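Local coordinates for protein RTX toxin (Vibrio vulnificus CMCP6, PDB 6A8J) that cleaves and thereby inactivates the small GTPases Ras and Rap1, acting as a specific endopeptidase within a toxin of a sepsis-causing bacterium, at residues Arg271-Thr276 with Asp300-Leu305; Gly412-Ile417 with Pro451-Arg456. All coordinates share one frame; numbering follows the deposited sequence.

Contact 1 of 2, residues Arg271-Thr276 with Asp300-Leu305; sequences RRYSGT and DDRKGL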
loop_
_atom_site.group_PDB
_atom_site.type_symbol
_atom_site.label_atom_id
_atom_site.label_comp_id
_atom_site.label_asym_id
_atom_site.label_seq_id
_atom_site.Cartn_x
_atom_site.Cartn_y
_atom_site.Cartn_z
ATOM N N ARG A 271 -1.378 -30.482 8.489
ATOM C CA ARG A 271 -0.935 -31.855 8.699
ATOM C C ARG A 271 0.480 -31.901 9.260
ATOM O O ARG A 271 0.891 -32.900 9.851
ATOM C CB ARG A 271 -0.998 -32.650 7.394
ATOM C CG ARG A 271 -2.396 -33.069 6.977
ATOM C CD ARG A 271 -2.412 -34.539 6.597
ATOM N NE ARG A 271 -1.364 -34.857 5.632
ATOM C CZ ARG A 271 -0.870 -36.076 5.439
ATOM N NH1 ARG A 271 -1.326 -37.099 6.148
ATOM N NH2 ARG A 271 0.084 -36.273 4.539
ATOM N N ARG A 272 1.218 -30.812 9.075
ATOM C CA ARG A 272 2.627 -30.774 9.446
ATOM C C ARG A 272 2.876 -29.974 10.722
ATOM O O ARG A 272 3.833 -30.241 11.450
ATOM C CB ARG A 272 3.453 -30.193 8.296
ATOM C CG ARG A 272 4.949 -30.401 8.435
ATOM C CD ARG A 272 5.703 -29.739 7.295
ATOM N NE ARG A 272 7.142 -29.976 7.382
ATOM C CZ ARG A 272 8.040 -29.405 6.587
ATOM N NH1 ARG A 272 7.650 -28.557 5.644
ATOM N NH2 ARG A 272 9.329 -29.678 6.736
ATOM N N TYR A 273 2.016 -28.998 10.998
ATOM C CA TYR A 273 2.223 -28.117 12.143
ATOM C C TYR A 273 1.001 -28.022 13.053
ATOM O O TYR A 273 0.902 -27.109 13.873
ATOM C CB TYR A 273 2.625 -26.721 11.664
ATOM C CG TYR A 273 3.822 -26.727 10.743
ATOM C CD1 TYR A 273 5.059 -27.175 11.187
ATOM C CD2 TYR A 273 3.717 -26.285 9.431
ATOM C CE1 TYR A 273 6.157 -27.185 10.351
ATOM C CE2 TYR A 273 4.811 -26.290 8.587
ATOM C CZ TYR A 273 6.029 -26.741 9.053
ATOM O OH TYR A 273 7.124 -26.749 8.220
ATOM N N SER A 274 0.077 -28.966 12.907
ATOM C CA SER A 274 -1.096 -29.028 13.773
ATOM C C SER A 274 -1.481 -30.475 14.054
ATOM O O SER A 274 -1.233 -31.363 13.239
ATOM C CB SER A 274 -2.274 -28.277 13.150
ATOM O OG SER A 274 -1.968 -26.907 12.965
ATOM N N GLY A 275 -2.088 -30.708 15.213
ATOM C CA GLY A 275 -2.486 -32.047 15.604
ATOM C C GLY A 275 -1.293 -32.946 15.853
ATOM O O GLY A 275 -0.477 -32.677 16.734
ATOM N N THR A 276 -1.187 -34.014 15.069
ATOM C CA THR A 276 -0.091 -34.965 15.212
ATOM C C THR A 276 1.234 -34.344 14.782
ATOM O O THR A 276 2.263 -34.549 15.425
ATOM C CB THR A 276 -0.347 -36.246 14.392
ATOM O OG1 THR A 276 -1.584 -36.840 14.803
ATOM C CG2 THR A 276 0.781 -37.246 14.594
ATOM N N ASP A 300 15.392 -28.169 9.817
ATOM C CA ASP A 300 15.467 -29.473 9.167
ATOM C C ASP A 300 14.526 -29.511 7.967
ATOM O O ASP A 300 13.332 -29.772 8.114
ATOM C CB ASP A 300 15.123 -30.588 10.157
ATOM C CG ASP A 300 15.421 -31.968 9.607
ATOM O OD1 ASP A 300 16.310 -32.084 8.738
ATOM O OD2 ASP A 300 14.770 -32.938 10.049
ATOM N N ASP A 301 15.084 -29.255 6.785
ATOM C CA ASP A 301 14.311 -29.077 5.557
ATOM C C ASP A 301 13.232 -28.018 5.763
ATOM O O ASP A 301 12.054 -28.245 5.486
ATOM C CB ASP A 301 13.686 -30.396 5.092
ATOM C CG ASP A 301 13.222 -30.346 3.642
ATOM O OD1 ASP A 301 13.103 -29.234 3.082
ATOM O OD2 ASP A 301 12.977 -31.423 3.059
ATOM N N ARG A 302 13.648 -26.863 6.270
ATOM C CA ARG A 302 12.766 -25.713 6.392
ATOM C C ARG A 302 13.513 -24.473 5.925
ATOM O O ARG A 302 14.644 -24.224 6.346
ATOM C CB ARG A 302 12.266 -25.552 7.829
ATOM C CG ARG A 302 11.346 -26.678 8.277
ATOM C CD ARG A 302 10.732 -26.414 9.639
ATOM N NE ARG A 302 9.968 -27.565 10.109
ATOM C CZ ARG A 302 10.483 -28.562 10.821
ATOM N NH1 ARG A 302 11.766 -28.549 11.151
ATOM N NH2 ARG A 302 9.714 -29.572 11.205
ATOM N N LYS A 303 12.879 -23.707 5.046
ATOM C CA LYS A 303 13.525 -22.582 4.380
ATOM C C LYS A 303 13.999 -21.495 5.343
ATOM O O LYS A 303 14.912 -20.735 5.019
ATOM C CB LYS A 303 12.576 -21.981 3.344
ATOM C CG LYS A 303 11.173 -21.734 3.870
ATOM C CD LYS A 303 10.131 -21.985 2.794
ATOM C CE LYS A 303 10.257 -20.995 1.651
ATOM N NZ LYS A 303 9.214 -21.226 0.616
ATOM N N GLY A 304 13.387 -21.421 6.521
ATOM C CA GLY A 304 13.774 -20.417 7.495
ATOM C C GLY A 304 13.096 -20.518 8.848
ATOM O O GLY A 304 12.547 -21.557 9.212
ATOM N N LEU A 305 13.143 -19.419 9.597
ATOM C CA LEU A 305 12.555 -19.357 10.930
ATOM C C LEU A 305 11.604 -18.176 11.066
ATOM O O LEU A 305 11.864 -17.094 10.538
ATOM C CB LEU A 305 13.646 -19.258 11.999
ATOM C CG LEU A 305 14.593 -20.447 12.143
ATOM C CD1 LEU A 305 15.580 -20.208 13.276
ATOM C CD2 LEU A 305 13.798 -21.716 12.379
#
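The backbone of D300 comes up to the guanidinium of R272 at its edge, with the D300 carbonyl O 4.2 Å from R272 NH2, near the plane but too far for a bond. The next carbonyl is the one R272 uses: NH2 donates to D301 O, 3.3 Å away, a weak hydrogen bond with an N-H...O angle of 158° and the acceptor lying in the guanidinium plane. R272 gets there with a fully extended chain that starts beside its own carbonyl carbon (chi1 -166°). The D301 carboxylate, poorly ordered, keeps its OD1 5.3 Å from R272 NH2, so no direct salt bridge forms with R272.

R302 comes from the opposite direction. Its CG lies 3.9 Å from R272 NH2, and its NE sits over one face of the R272 guanidinium; the two guanidinium planes are only 26° apart. The same NE meets the edge of the Y273 ring, 3.5 Å from Y273 OH, in van der Waals contact. On the first segment Y273 OH also stands above a face of the R272 guanidinium, while R272 CG lies over one face of the tyrosine ring, near its rim.

The contact joins the end of helix 266-273 to the loop that leads from helix 291-298 into the edge strand 304-309. L281 of helix 276-287 touches both Y273 and R302. R272 NH2 and R302 NE are like-charged and 4.0 Å apart; the salt bridge from R272 NH1 to D458 probably offsets some of that repulsion, and the weak carbonyl bond may help to orient NH2.

Contact 2 of 2, residues Gly412-Ile417 with Pro451-Arg456; sequences GAANNI and PGITHR
N415 projects from helix 405-423 straight at the turn and short helix that follow P451, and R456 and I453 close on it. At its base, N415 CB packs against the arginine, 3.7 Å from R456 CD. The side chain then runs out beside its backbone N (chi1 -74°), which carries the amide carbon over to the P451 carbonyl. Of the two amide ends, OD1 meets the methyl tip of I453, 3.3 Å from CD1, a nonpolar neighbour. ND2 makes the bond: it donates to P451 O at 2.6 Å with an N-H...O angle of 165°. The acceptor lies in the amide plane, whereas the donor is tilted somewhat from the plane of the carbonyl. R456 CD also lies against ND2, 3.4 Å away.

Around this amide, I453 CD1 continues onto the first helix, 3.8 Å from A414 O and in looser apolar contact with A414 CB. R456 bends at chi3 (63°), and its charged end reaches across to the 412-417 helix, NH1 3.6 Å from N416 OD1, at the guanidinium edge but not bonded. A water weakly links R456 NH1 to G412 O.

G452 is the N-cap of helix 453-457. Its N donates weakly to H455 ND1, a side-chain acceptor in the first turn. The contact thereby joins helix 405-423 to the turn and short helix that come after strand 448-450, and S260 of helix 240-263 touches both P451 and R456.

A buried amide thus ties the residue just before the N-cap to the long helix, and the arginine contributes mainly its methylenes to cover it. The joint is chiefly neutral, with the guanidinium charge kept to its margin.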
loop_
_atom_site.group_PDB
_atom_site.type_symbol
_atom_site.label_atom_id
_atom_site.label_comp_id
_atom_site.label_asym_id
_atom_site.label_seq_id
_atom_site.Cartn_x
_atom_site.Cartn_y
_atom_site.Cartn_z
ATOM N N GLY A 412 -2.283 -9.014 3.690
ATOM C CA GLY A 412 -1.994 -9.497 2.352
ATOM C C GLY A 412 -0.733 -8.883 1.779
ATOM O O GLY A 412 0.050 -9.559 1.110
ATOM N N ALA A 413 -0.537 -7.596 2.040
ATOM C CA ALA A 413 0.626 -6.880 1.531
ATOM C C ALA A 413 1.912 -7.364 2.198
ATOM O O ALA A 413 2.976 -7.377 1.579
ATOM C CB ALA A 413 0.454 -5.384 1.729
ATOM N N ALA A 414 1.807 -7.761 3.462
ATOM C CA ALA A 414 2.945 -8.325 4.179
ATOM C C ALA A 414 3.305 -9.693 3.610
ATOM O O ALA A 414 4.474 -10.071 3.574
ATOM C CB ALA A 414 2.645 -8.426 5.664
ATOM N N ASN A 415 2.289 -10.430 3.168
ATOM C CA ASN A 415 2.499 -11.733 2.548
ATOM C C ASN A 415 3.276 -11.618 1.243
ATOM O O ASN A 415 4.235 -12.355 1.018
ATOM C CB ASN A 415 1.162 -12.432 2.297
ATOM C CG ASN A 415 0.531 -12.961 3.571
ATOM O OD1 ASN A 415 0.939 -12.604 4.675
ATOM N ND2 ASN A 415 -0.473 -13.818 3.420
ATOM N N ASN A 416 2.859 -10.689 0.387
ATOM C CA ASN A 416 3.533 -10.461 -0.888
ATOM C C ASN A 416 4.988 -10.049 -0.697
ATOM O O ASN A 416 5.858 -10.443 -1.473
ATOM C CB ASN A 416 2.791 -9.402 -1.706
ATOM C CG ASN A 416 1.966 -10.006 -2.828
ATOM O OD1 ASN A 416 1.792 -11.222 -2.901
ATOM N ND2 ASN A 416 1.452 -9.156 -3.709
ATOM N N ILE A 417 5.248 -9.258 0.341
ATOM C CA ILE A 417 6.613 -8.865 0.677
ATOM C C ILE A 417 7.410 -10.078 1.143
ATOM O O ILE A 417 8.542 -10.290 0.712
ATOM C CB ILE A 417 6.642 -7.778 1.774
ATOM C CG1 ILE A 417 6.051 -6.469 1.248
ATOM C CG2 ILE A 417 8.064 -7.541 2.255
ATOM C CD1 ILE A 417 6.829 -5.863 0.102
ATOM N N PRO A 451 -4.464 -15.813 4.529
ATOM C CA PRO A 451 -3.553 -16.772 5.160
ATOM C C PRO A 451 -2.360 -16.069 5.798
ATOM O O PRO A 451 -1.866 -15.085 5.250
ATOM C CB PRO A 451 -3.116 -17.662 3.994
ATOM C CG PRO A 451 -3.273 -16.800 2.790
ATOM C CD PRO A 451 -4.464 -15.931 3.061
ATOM N N GLY A 452 -1.909 -16.564 6.945
ATOM C CA GLY A 452 -0.810 -15.939 7.659
ATOM C C GLY A 452 0.526 -16.109 6.960
ATOM O O GLY A 452 0.622 -16.807 5.950
ATOM N N ILE A 453 1.554 -15.460 7.498
ATOM C CA ILE A 453 2.912 -15.601 6.984
ATOM C C ILE A 453 3.334 -17.063 7.036
ATOM O O ILE A 453 3.968 -17.574 6.113
ATOM C CB ILE A 453 3.916 -14.745 7.789
ATOM C CG1 ILE A 453 3.561 -13.259 7.689
ATOM C CG2 ILE A 453 5.336 -14.978 7.303
ATOM C CD1 ILE A 453 3.752 -12.678 6.308
ATOM N N THR A 454 2.957 -17.725 8.123
ATOM C CA THR A 454 3.277 -19.130 8.344
ATOM C C THR A 454 2.767 -20.033 7.226
ATOM O O THR A 454 3.452 -20.967 6.810
ATOM C CB THR A 454 2.690 -19.619 9.678
ATOM O OG1 THR A 454 1.296 -19.295 9.732
ATOM C CG2 THR A 454 3.404 -18.960 10.846
ATOM N N HIS A 455 1.564 -19.746 6.743
ATOM C CA HIS A 455 0.934 -20.567 5.716
ATOM C C HIS A 455 1.607 -20.410 4.358
ATOM O O HIS A 455 1.830 -21.393 3.653
ATOM C CB HIS A 455 -0.553 -20.226 5.602
ATOM C CG HIS A 455 -1.367 -20.669 6.776
ATOM N ND1 HIS A 455 -2.374 -19.900 7.317
ATOM C CD2 HIS A 455 -1.330 -21.807 7.509
ATOM C CE1 HIS A 455 -2.918 -20.540 8.335
ATOM N NE2 HIS A 455 -2.304 -21.702 8.472
ATOM N N ARG A 456 1.930 -19.174 3.992
ATOM C CA ARG A 456 2.496 -18.901 2.676
ATOM C C ARG A 456 3.981 -19.244 2.592
ATOM O O ARG A 456 4.543 -19.324 1.500
ATOM C CB ARG A 456 2.281 -17.435 2.294
ATOM C CG ARG A 456 0.826 -17.059 2.084
ATOM C CD ARG A 456 0.693 -15.921 1.086
ATOM N NE ARG A 456 1.175 -16.306 -0.236
ATOM C CZ ARG A 456 1.219 -15.489 -1.284
ATOM N NH1 ARG A 456 0.812 -14.233 -1.167
ATOM N NH2 ARG A 456 1.675 -15.929 -2.448
HETATM O O HOH W 1 -1.326 -12.630 0.178
#

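In the fold
Contact 1 closes along the chain before contact 2 opens. Their centres are about 16 Å apart and their nearest atoms about 5 Å, without touching, but other residues bridge them. W269 of helix 266-273 meets both Y273 of contact 1 and H455 of contact 2, and D458, two residues beyond the 451-456 segment, pairs with R272. Strand 304-309 is shared as well: the 300-305 segment leads into it, and I453 packs on L306 within it. Contact 2 is the deeper of the two: its centre is about 14 Å from the chain centre, against about 30 Å for contact 1. Both lie near strand 304-309, an outermost strand of the four-stranded parallel sheet.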